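Long-range contacts in tyrosinase (Aspergillus oryzae, PDB 6JU8), which probably oxidises L-tyrosine and L-dopa to L-dopaquinone with molecular oxygen at a dinuclear copper centre: residues A[222-230]-A[340-348]; A[377-388]-A[432-442]. The protein carries 1 engineered substitution. All blocks are in the same frame, centred on the assembly; numbering follows the deposited sequence.

The chain covers the part of a longer protein that contains the common central domain of tyrosinase, where six histidines bind two copper ions. From the N terminus, the hairpin of strands 218-222 and 225-229 comes first; contact 1 closes the 109-residue, partly helical span between it and residues 340-348, the chain that leaves helix 328-340, which bears His332 and His336. Helix 371-389, with His376 near its start, follows, and contact 2 closes a shorter span holding strands 412-415 and 420-423 by bringing residues 432-442 back onto that helix. The contacts lie in series, neither nested nor crossed, on opposite sides of the chain's centre; the centres of contact 1 and contact 2 are about 35 Å apart.

Contact 1 of 2, residues A[222-230]-A[340-348]; sequences EHGWSFDLP and GGFMFSRPG
Phe344 and Pro230 form the apolar heart of the contact, with CE1 of the phenylalanine 3.5 Å from CD of the proline as the two side chains approach from opposite directions. Phe344 carries CG anti to its own nitrogen (chi1 173°), which directs the ring at the end of strand 225-229. Beside it, CB of Phe227 lies 4.1 Å from Phe344 CD2. The Phe227 ring then gives one face to the next residue along the facing segment: Ser345 CB stands 3.9 Å from the ring centroid in a CH-pi contact, displaced toward the rim.

Outward from this packing, Glu222 reaches across with an extended chain, at about a right angle to Phe344, and its carboxylate straddles two successive backbone N-H groups. Phe344 N donates to OE2 of Glu222 over 2.9 Å in a nearly straight bond (171°), while Ser345 N reaches Glu222 OE1 on its syn lone pair. Glu222 OE1 accepts a second hydrogen bond, from Ser345 OG at 2.8 Å, nearly in line with its C-O bond. Ser345 OG in turn accepts a hydrogen bond from His223 NE2 at 2.9 Å, the partner lying 26° out of the imidazole plane, so the serine relays between the two residues.

Two waters extend the polar edge, one joining Glu222 OE2 to the Phe342 carbonyl and the other joining OE1 to that of Ser345. The type I' turn from Glu222 to Trp225 puts Glu222 and His223 at the end of a two-stranded hairpin, and their bonds join this end to Phe344 and Ser345, directly after the beta bulge of Phe342 and Met343 against Gly356. Three protein donors and two waters on one buried carboxylate would favour its ionised form and fix its rotation.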
loop_
_atom_site.group_PDB
_atom_site.type_symbol
_atom_site.label_atom_id
_atom_site.label_comp_id
_atom_site.label_asym_id
_atom_site.label_seq_id
_atom_site.Cartn_x
_atom_site.Cartn_y
_atom_site.Cartn_z
ATOM N N GLU A 222 -22.710 7.640 6.307
ATOM C CA GLU A 222 -21.761 7.524 7.406
ATOM C C GLU A 222 -22.229 8.439 8.528
ATOM O O GLU A 222 -22.433 9.638 8.269
ATOM C CB GLU A 222 -20.330 7.889 6.980
ATOM C CG GLU A 222 -19.822 7.040 5.833
ATOM C CD GLU A 222 -18.422 7.346 5.392
ATOM O OE1 GLU A 222 -17.764 8.276 5.916
ATOM O OE2 GLU A 222 -17.891 6.617 4.514
ATOM N N HIS A 223 -22.444 7.914 9.728
ATOM C CA HIS A 223 -22.909 8.707 10.859
ATOM C C HIS A 223 -24.139 9.516 10.452
ATOM O O HIS A 223 -24.313 10.657 10.852
ATOM C CB HIS A 223 -21.802 9.550 11.475
ATOM C CG HIS A 223 -20.883 10.354 10.619
ATOM N ND1 HIS A 223 -21.217 11.601 10.129
ATOM C CD2 HIS A 223 -19.622 10.132 10.180
ATOM C CE1 HIS A 223 -20.232 12.103 9.419
ATOM N NE2 HIS A 223 -19.235 11.225 9.432
ATOM N N GLY A 224 -25.037 8.920 9.658
ATOM C CA GLY A 224 -26.304 9.499 9.302
ATOM C C GLY A 224 -26.262 10.544 8.211
ATOM O O GLY A 224 -27.286 11.131 7.866
ATOM N N TRP A 225 -25.097 10.781 7.627
ATOM C CA TRP A 225 -24.938 11.787 6.566
ATOM C C TRP A 225 -24.513 11.092 5.281
ATOM O O TRP A 225 -23.851 10.054 5.333
ATOM C CB TRP A 225 -23.852 12.814 6.905
ATOM C CG TRP A 225 -24.290 13.781 7.963
ATOM C CD1 TRP A 225 -25.523 13.911 8.534
ATOM C CD2 TRP A 225 -23.454 14.782 8.557
ATOM N NE1 TRP A 225 -25.514 14.921 9.459
ATOM C CE2 TRP A 225 -24.254 15.476 9.492
ATOM C CE3 TRP A 225 -22.118 15.140 8.377
ATOM C CZ2 TRP A 225 -23.757 16.529 10.267
ATOM C CZ3 TRP A 225 -21.616 16.185 9.142
ATOM C CH2 TRP A 225 -22.434 16.862 10.067
ATOM N N SER A 226 -24.834 11.692 4.156
ATOM C CA SER A 226 -24.541 11.124 2.845
ATOM C C SER A 226 -23.166 11.519 2.317
ATOM O O SER A 226 -22.785 12.686 2.399
ATOM C CB SER A 226 -25.578 11.641 1.838
ATOM O OG SER A 226 -26.894 11.317 2.234
ATOM N N PHE A 227 -22.453 10.549 1.738
ATOM C CA PHE A 227 -21.174 10.784 1.077
ATOM C C PHE A 227 -21.166 10.078 -0.271
ATOM O O PHE A 227 -21.630 8.945 -0.358
ATOM C CB PHE A 227 -20.009 10.274 1.945
ATOM C CG PHE A 227 -19.924 11.079 3.216
ATOM C CD1 PHE A 227 -19.213 12.264 3.306
ATOM C CD2 PHE A 227 -20.648 10.648 4.316
ATOM C CE1 PHE A 227 -19.226 13.017 4.469
ATOM C CE2 PHE A 227 -20.651 11.396 5.487
ATOM C CZ PHE A 227 -19.939 12.570 5.566
ATOM N N ASP A 228 -20.629 10.751 -1.284
ATOM C CA ASP A 228 -20.448 10.142 -2.590
ATOM C C ASP A 228 -19.042 9.571 -2.709
ATOM O O ASP A 228 -18.035 10.261 -2.917
ATOM C CB ASP A 228 -20.744 11.179 -3.674
ATOM C CG ASP A 228 -22.180 11.671 -3.634
ATOM O OD1 ASP A 228 -23.080 10.810 -3.614
ATOM O OD2 ASP A 228 -22.421 12.891 -3.593
ATOM N N LEU A 229 -18.938 8.259 -2.478
ATOM C CA LEU A 229 -17.607 7.614 -2.526
ATOM C C LEU A 229 -17.079 7.714 -3.934
ATOM O O LEU A 229 -17.790 7.305 -4.861
ATOM C CB LEU A 229 -17.775 6.138 -2.128
ATOM C CG LEU A 229 -18.339 5.876 -0.721
ATOM C CD1 LEU A 229 -18.432 4.383 -0.448
ATOM C CD2 LEU A 229 -17.442 6.571 0.289
ATOM N N PRO A 230 -15.886 8.279 -4.118
ATOM C CA PRO A 230 -15.428 8.646 -5.470
ATOM C C PRO A 230 -14.831 7.532 -6.315
ATOM O O PRO A 230 -13.744 7.665 -6.890
ATOM C CB PRO A 230 -14.362 9.712 -5.187
ATOM C CG PRO A 230 -13.766 9.293 -3.858
ATOM C CD PRO A 230 -14.954 8.766 -3.078
ATOM N N GLY A 340 -12.406 -3.601 3.127
ATOM C CA GLY A 340 -12.399 -2.534 2.149
ATOM C C GLY A 340 -12.095 -1.168 2.736
ATOM O O GLY A 340 -11.549 -0.308 2.046
ATOM N N GLY A 341 -12.496 -0.970 3.996
ATOM C CA GLY A 341 -12.468 0.353 4.603
ATOM C C GLY A 341 -13.846 0.983 4.451
ATOM O O GLY A 341 -14.362 1.057 3.327
ATOM N N PHE A 342 -14.408 1.401 5.581
ATOM C CA PHE A 342 -15.806 1.799 5.637
ATOM C C PHE A 342 -16.014 3.233 6.096
ATOM O O PHE A 342 -17.165 3.608 6.365
ATOM C CB PHE A 342 -16.607 0.809 6.533
ATOM C CG PHE A 342 -16.025 0.713 7.924
ATOM C CD1 PHE A 342 -16.534 1.473 8.967
ATOM C CD2 PHE A 342 -14.951 -0.117 8.203
ATOM C CE1 PHE A 342 -15.965 1.426 10.225
ATOM C CE2 PHE A 342 -14.364 -0.169 9.459
ATOM C CZ PHE A 342 -14.896 0.588 10.482
ATOM N N MET A 343 -14.935 4.013 6.212
ATOM C CA MET A 343 -15.037 5.392 6.660
ATOM C C MET A 343 -14.316 6.325 5.686
ATOM O O MET A 343 -13.101 6.435 5.720
ATOM C CB MET A 343 -14.435 5.591 8.045
ATOM C CG MET A 343 -15.286 5.010 9.148
ATOM S SD MET A 343 -14.663 5.339 10.806
ATOM C CE MET A 343 -13.240 4.284 10.895
ATOM N N PHE A 344 -15.058 6.945 4.783
ATOM C CA PHE A 344 -14.483 7.917 3.847
ATOM C C PHE A 344 -14.309 9.262 4.555
ATOM O O PHE A 344 -13.241 9.851 4.426
ATOM C CB PHE A 344 -15.404 8.041 2.636
ATOM C CG PHE A 344 -15.074 9.113 1.637
ATOM C CD1 PHE A 344 -13.901 9.017 0.885
ATOM C CD2 PHE A 344 -15.905 10.196 1.403
ATOM C CE1 PHE A 344 -13.577 9.964 -0.077
ATOM C CE2 PHE A 344 -15.604 11.150 0.452
ATOM C CZ PHE A 344 -14.439 11.023 -0.298
ATOM N N SER A 345 -15.340 9.692 5.264
ATOM C CA SER A 345 -15.250 10.948 6.000
ATOM C C SER A 345 -14.412 10.738 7.259
ATOM O O SER A 345 -14.363 9.648 7.835
ATOM C CB SER A 345 -16.636 11.473 6.345
ATOM O OG SER A 345 -17.306 10.656 7.298
ATOM N N ARG A 346 -13.692 11.779 7.664
ATOM C CA ARG A 346 -12.794 11.654 8.809
ATOM C C ARG A 346 -13.602 11.457 10.075
ATOM O O ARG A 346 -14.528 12.232 10.362
ATOM C CB ARG A 346 -11.903 12.888 8.908
ATOM C CG ARG A 346 -10.704 12.675 9.822
ATOM C CD ARG A 346 -9.749 13.864 9.776
ATOM N NE ARG A 346 -10.296 14.952 10.584
ATOM C CZ ARG A 346 -9.831 16.193 10.600
ATOM N NH1 ARG A 346 -8.791 16.517 9.834
ATOM N NH2 ARG A 346 -10.410 17.106 11.376
ATOM N N PRO A 347 -13.306 10.422 10.841
ATOM C CA PRO A 347 -14.050 10.198 12.085
ATOM C C PRO A 347 -13.497 11.063 13.205
ATOM O O PRO A 347 -12.558 11.841 13.006
ATOM C CB PRO A 347 -13.776 8.721 12.357
ATOM C CG PRO A 347 -12.404 8.510 11.810
ATOM C CD PRO A 347 -12.280 9.393 10.591
ATOM N N GLY A 348 -14.058 10.904 14.400
ATOM C CA GLY A 348 -13.486 11.482 15.605
ATOM C C GLY A 348 -12.070 10.989 15.844
ATOM O O GLY A 348 -11.642 9.957 15.311
HETATM O O HOH W 1 -18.839 4.225 4.033
HETATM O O HOH W 2 -16.521 8.084 8.386
#

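Contact 2 of 2, residues A[377-388]-A[432-442]; sequences CNIDRLTAIWQT and WRSLNYDYAIT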
loop_
_atom_site.group_PDB
_atom_site.type_symbol
_atom_site.label_atom_id
_atom_site.label_comp_id
_atom_site.label_asym_id
_atom_site.label_seq_id
_atom_site.Cartn_x
_atom_site.Cartn_y
_atom_site.Cartn_z
ATOM N N CYS A 377 -15.913 -17.348 -1.461
ATOM C CA CYS A 377 -15.627 -18.768 -1.406
ATOM C C CYS A 377 -15.732 -19.272 0.030
ATOM O O CYS A 377 -16.353 -20.334 0.283
ATOM C CB CYS A 377 -14.272 -19.034 -2.094
ATOM S SG CYS A 377 -14.077 -20.831 -2.316
ATOM N N ASN A 378 -15.252 -18.506 1.015
ATOM C CA ASN A 378 -15.465 -18.927 2.400
ATOM C C ASN A 378 -16.916 -18.785 2.839
ATOM O O ASN A 378 -17.392 -19.611 3.628
ATOM C CB ASN A 378 -14.577 -18.156 3.396
ATOM C CG ASN A 378 -14.507 -18.910 4.715
ATOM O OD1 ASN A 378 -14.303 -20.139 4.716
ATOM N ND2 ASN A 378 -14.689 -18.236 5.837
ATOM N N ILE A 379 -17.654 -17.785 2.358
ATOM C CA ILE A 379 -19.086 -17.717 2.701
ATOM C C ILE A 379 -19.797 -18.955 2.168
ATOM O O ILE A 379 -20.688 -19.505 2.841
ATOM C CB ILE A 379 -19.687 -16.406 2.197
ATOM C CG1 ILE A 379 -19.019 -15.203 2.885
ATOM C CG2 ILE A 379 -21.207 -16.380 2.325
ATOM C CD1 ILE A 379 -19.146 -15.215 4.403
ATOM N N ASP A 380 -19.394 -19.424 0.986
ATOM C CA ASP A 380 -19.953 -20.665 0.440
ATOM C C ASP A 380 -19.623 -21.863 1.315
ATOM O O ASP A 380 -20.475 -22.733 1.558
ATOM C CB ASP A 380 -19.420 -20.889 -0.990
ATOM C CG ASP A 380 -20.250 -21.989 -1.640
ATOM O OD1 ASP A 380 -21.445 -21.714 -1.874
ATOM O OD2 ASP A 380 -19.731 -23.103 -1.868
ATOM N N ARG A 381 -18.379 -21.925 1.782
ATOM C CA ARG A 381 -17.920 -22.985 2.699
ATOM C C ARG A 381 -18.701 -22.973 4.012
ATOM O O ARG A 381 -19.120 -24.022 4.512
ATOM C CB ARG A 381 -16.411 -22.786 2.913
ATOM C CG ARG A 381 -15.818 -23.779 3.939
ATOM C CD ARG A 381 -14.285 -23.623 3.925
ATOM N NE ARG A 381 -13.671 -24.282 5.067
ATOM C CZ ARG A 381 -13.554 -23.721 6.275
ATOM N NH1 ARG A 381 -14.029 -22.492 6.500
ATOM N NH2 ARG A 381 -12.990 -24.382 7.270
ATOM N N LEU A 382 -18.892 -21.780 4.585
ATOM C CA LEU A 382 -19.663 -21.675 5.824
ATOM C C LEU A 382 -21.096 -22.147 5.604
ATOM O O LEU A 382 -21.679 -22.825 6.449
ATOM C CB LEU A 382 -19.666 -20.238 6.333
ATOM C CG LEU A 382 -18.310 -19.728 6.858
ATOM C CD1 LEU A 382 -18.423 -18.256 7.211
ATOM C CD2 LEU A 382 -17.830 -20.553 8.046
ATOM N N THR A 383 -21.657 -21.823 4.445
ATOM C CA THR A 383 -22.990 -22.323 4.090
ATOM C C THR A 383 -22.961 -23.846 4.037
ATOM O O THR A 383 -23.883 -24.506 4.570
ATOM C CB THR A 383 -23.477 -21.728 2.772
ATOM O OG1 THR A 383 -23.531 -20.298 2.903
ATOM C CG2 THR A 383 -24.899 -22.193 2.476
ATOM N N ALA A 384 -21.975 -24.434 3.358
ATOM C CA ALA A 384 -21.898 -25.895 3.247
ATOM C C ALA A 384 -21.715 -26.531 4.602
ATOM O O ALA A 384 -22.315 -27.574 4.905
ATOM C CB ALA A 384 -20.727 -26.246 2.315
ATOM N N ILE A 385 -20.879 -25.946 5.471
ATOM C CA ILE A 385 -20.743 -26.469 6.849
ATOM C C ILE A 385 -22.078 -26.466 7.572
ATOM O O ILE A 385 -22.507 -27.460 8.184
ATOM C CB ILE A 385 -19.722 -25.646 7.661
ATOM C CG1 ILE A 385 -18.312 -25.768 7.075
ATOM C CG2 ILE A 385 -19.761 -26.059 9.133
ATOM C CD1 ILE A 385 -17.329 -24.743 7.605
ATOM N N TRP A 386 -22.757 -25.307 7.511
ATOM C CA TRP A 386 -24.009 -25.179 8.263
ATOM C C TRP A 386 -25.030 -26.149 7.696
ATOM O O TRP A 386 -25.766 -26.784 8.467
ATOM C CB TRP A 386 -24.500 -23.724 8.210
ATOM C CG TRP A 386 -25.680 -23.482 9.094
ATOM C CD1 TRP A 386 -25.595 -23.073 10.405
ATOM C CD2 TRP A 386 -27.079 -23.633 8.806
ATOM N NE1 TRP A 386 -26.851 -22.945 10.928
ATOM C CE2 TRP A 386 -27.788 -23.284 9.970
ATOM C CE3 TRP A 386 -27.796 -24.009 7.669
ATOM C CZ2 TRP A 386 -29.187 -23.304 10.067
ATOM C CZ3 TRP A 386 -29.189 -24.027 7.763
ATOM C CH2 TRP A 386 -29.872 -23.685 8.928
ATOM N N GLN A 387 -25.085 -26.307 6.368
ATOM C CA GLN A 387 -26.019 -27.282 5.791
ATOM C C GLN A 387 -25.726 -28.691 6.317
ATOM O O GLN A 387 -26.642 -29.446 6.622
ATOM C CB GLN A 387 -25.929 -27.302 4.276
ATOM C CG GLN A 387 -26.489 -26.080 3.556
ATOM C CD GLN A 387 -26.297 -26.285 2.064
ATOM O OE1 GLN A 387 -25.389 -25.704 1.456
ATOM N NE2 GLN A 387 -27.103 -27.147 1.455
ATOM N N THR A 388 -24.455 -29.035 6.411
ATOM C CA THR A 388 -24.047 -30.369 6.856
ATOM C C THR A 388 -24.564 -30.683 8.250
ATOM O O THR A 388 -25.001 -31.812 8.496
ATOM C CB THR A 388 -22.515 -30.481 6.810
ATOM O OG1 THR A 388 -22.068 -30.363 5.436
ATOM C CG2 THR A 388 -22.035 -31.822 7.321
ATOM N N TRP A 432 -23.699 -28.726 -3.139
ATOM C CA TRP A 432 -22.626 -28.013 -3.833
ATOM C C TRP A 432 -21.793 -29.009 -4.634
ATOM O O TRP A 432 -21.144 -28.623 -5.606
ATOM C CB TRP A 432 -21.787 -27.196 -2.835
ATOM C CG TRP A 432 -21.199 -28.089 -1.781
ATOM C CD1 TRP A 432 -19.976 -28.704 -1.825
ATOM C CD2 TRP A 432 -21.808 -28.469 -0.537
ATOM N NE1 TRP A 432 -19.804 -29.454 -0.668
ATOM C CE2 TRP A 432 -20.913 -29.321 0.128
ATOM C CE3 TRP A 432 -23.047 -28.162 0.058
ATOM C CZ2 TRP A 432 -21.194 -29.881 1.384
ATOM C CZ3 TRP A 432 -23.318 -28.724 1.299
ATOM C CH2 TRP A 432 -22.408 -29.568 1.938
ATOM N N ARG A 433 -21.809 -30.286 -4.263
ATOM C CA ARG A 433 -20.987 -31.269 -4.956
ATOM C C ARG A 433 -21.496 -31.491 -6.370
ATOM O O ARG A 433 -20.781 -32.000 -7.240
ATOM C CB ARG A 433 -20.897 -32.577 -4.161
ATOM C CG ARG A 433 -20.093 -32.398 -2.874
ATOM C CD ARG A 433 -20.464 -33.423 -1.807
ATOM N NE ARG A 433 -21.748 -33.017 -1.224
ATOM C CZ ARG A 433 -22.169 -32.916 0.024
ATOM N NH1 ARG A 433 -21.388 -33.210 1.060
ATOM N NH2 ARG A 433 -23.417 -32.510 0.270
ATOM N N SER A 434 -22.744 -31.088 -6.625
ATOM C CA SER A 434 -23.217 -31.218 -8.010
ATOM C C SER A 434 -22.472 -30.263 -8.934
ATOM O O SER A 434 -22.521 -30.457 -10.146
ATOM C CB SER A 434 -24.722 -30.965 -8.106
ATOM O OG SER A 434 -24.990 -29.625 -7.775
ATOM N N LEU A 435 -21.797 -29.256 -8.378
ATOM C CA LEU A 435 -20.986 -28.313 -9.153
ATOM C C LEU A 435 -19.528 -28.756 -9.210
ATOM O O LEU A 435 -18.659 -28.017 -9.658
ATOM C CB LEU A 435 -21.108 -26.909 -8.531
ATOM C CG LEU A 435 -22.532 -26.341 -8.524
ATOM C CD1 LEU A 435 -22.612 -25.068 -7.691
ATOM C CD2 LEU A 435 -22.987 -26.111 -9.963
ATOM N N ASN A 436 -19.271 -29.968 -8.737
ATOM C CA ASN A 436 -17.998 -30.650 -8.825
ATOM C C ASN A 436 -16.881 -29.978 -8.025
ATOM O O ASN A 436 -15.735 -29.880 -8.484
ATOM C CB ASN A 436 -17.518 -30.813 -10.277
ATOM C CG ASN A 436 -16.493 -31.932 -10.374
ATOM O OD1 ASN A 436 -16.492 -32.849 -9.543
ATOM N ND2 ASN A 436 -15.600 -31.917 -11.358
ATOM N N TYR A 437 -17.175 -29.530 -6.820
ATOM C CA TYR A 437 -16.165 -29.127 -5.856
ATOM C C TYR A 437 -16.639 -29.573 -4.476
ATOM O O TYR A 437 -17.815 -29.889 -4.265
ATOM C CB TYR A 437 -15.905 -27.621 -5.865
ATOM C CG TYR A 437 -17.064 -26.770 -5.378
ATOM C CD1 TYR A 437 -17.259 -26.529 -4.035
ATOM C CD2 TYR A 437 -17.979 -26.225 -6.284
ATOM C CE1 TYR A 437 -18.335 -25.752 -3.603
ATOM C CE2 TYR A 437 -19.043 -25.434 -5.876
ATOM C CZ TYR A 437 -19.210 -25.203 -4.520
ATOM O OH TYR A 437 -20.271 -24.416 -4.118
ATOM N N ASP A 438 -15.693 -29.559 -3.548
ATOM C CA ASP A 438 -16.056 -29.857 -2.154
ATOM C C ASP A 438 -15.098 -29.087 -1.244
ATOM O O ASP A 438 -14.177 -28.409 -1.724
ATOM C CB ASP A 438 -16.000 -31.350 -1.908
ATOM C CG ASP A 438 -16.864 -31.893 -0.796
ATOM O OD1 ASP A 438 -17.483 -31.087 -0.066
ATOM O OD2 ASP A 438 -16.899 -33.134 -0.654
ATOM N N TYR A 439 -15.323 -29.166 0.061
ATOM C CA TYR A 439 -14.431 -28.608 1.074
ATOM C C TYR A 439 -13.910 -29.742 1.950
ATOM O O TYR A 439 -14.656 -30.668 2.263
ATOM C CB TYR A 439 -15.171 -27.580 1.947
ATOM C CG TYR A 439 -15.730 -26.455 1.095
ATOM C CD1 TYR A 439 -14.875 -25.458 0.621
ATOM C CD2 TYR A 439 -17.086 -26.412 0.766
ATOM C CE1 TYR A 439 -15.358 -24.419 -0.163
ATOM C CE2 TYR A 439 -17.575 -25.376 -0.022
ATOM C CZ TYR A 439 -16.711 -24.391 -0.485
ATOM O OH TYR A 439 -17.169 -23.355 -1.278
ATOM N N ALA A 440 -12.660 -29.675 2.372
ATOM C CA ALA A 440 -12.152 -30.727 3.256
ATOM C C ALA A 440 -13.040 -30.921 4.483
ATOM O O ALA A 440 -13.304 -32.056 4.902
ATOM C CB ALA A 440 -10.739 -30.432 3.731
ATOM N N ILE A 441 -13.477 -29.810 5.057
ATOM C CA ILE A 441 -14.243 -29.886 6.291
ATOM C C ILE A 441 -15.584 -30.585 6.132
ATOM O O ILE A 441 -16.088 -31.049 7.170
ATOM C CB ILE A 441 -14.413 -28.488 6.894
ATOM C CG1 ILE A 441 -14.878 -28.550 8.354
ATOM C CG2 ILE A 441 -15.335 -27.613 6.060
ATOM C CD1 ILE A 441 -14.652 -27.223 9.070
ATOM N N THR A 442 -16.109 -30.657 4.916
ATOM C CA THR A 442 -17.400 -31.326 4.684
ATOM C C THR A 442 -17.219 -32.738 4.144
ATOM O O THR A 442 -18.196 -33.399 3.780
ATOM C CB THR A 442 -18.338 -30.525 3.769
ATOM O OG1 THR A 442 -17.695 -30.073 2.569
ATOM C CG2 THR A 442 -18.797 -29.253 4.472
HETATM O O HOH W 3 -12.496 -26.997 4.459
HETATM O O HOH W 4 -22.155 -32.660 3.865
#
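Ala384 sets its methyl group squarely over the six-membered ring of Trp432, CB standing 3.5 Å from the ring centroid and only 1° off its normal. The indole reaches this position with CG held between the backbone nitrogen and carbonyl carbon (chi1 58°). Its rotation is fixed from within the loop by Trp432 NE1, which donates almost straight and in the ring plane to Asp438 OD1 at 2.9 Å. The guanidinium of Arg433 lies against the opposite face. At the ring's edge, Thr388 OG1 is 3.6 Å from Trp432 CH2; this hydroxyl donates to the Ala384 carbonyl one helical turn back and accepts a hydrogen bond from a water that Arg433 NH1 also holds.

The helix involved, 371-389, belongs to the four-helix bundle that houses the copper pair in type-3 copper proteins, and the copper ligand His376 immediately precedes Cys377. Asp380 faces the loop with CG anti to its nitrogen (chi1 -167°), and its OD2 accepts hydrogen bonds from two phenols. Tyr439 OH lies 2.6 Å from Asp380 OD2 on its anti lone pair, whereas Tyr437 OH, 2.7 Å from the same atom, meets it from above the carboxylate plane. OD1 of the same aspartate forms a salt bridge with Arg108, next to the copper ligand His107 on helix 103-129.

Arg381 lays its CB over the centre of the Tyr439 ring, 3.7 Å from the centroid. Its extended chain then carries NE to a water shared with the backbone nitrogen of Ile441, while NH2 is hydrogen-bonded to the hydroxyl of Tyr456. Ile385 and Ile441 cross at about a right angle, CG1 of the former 3.6 Å from CG2 of the latter.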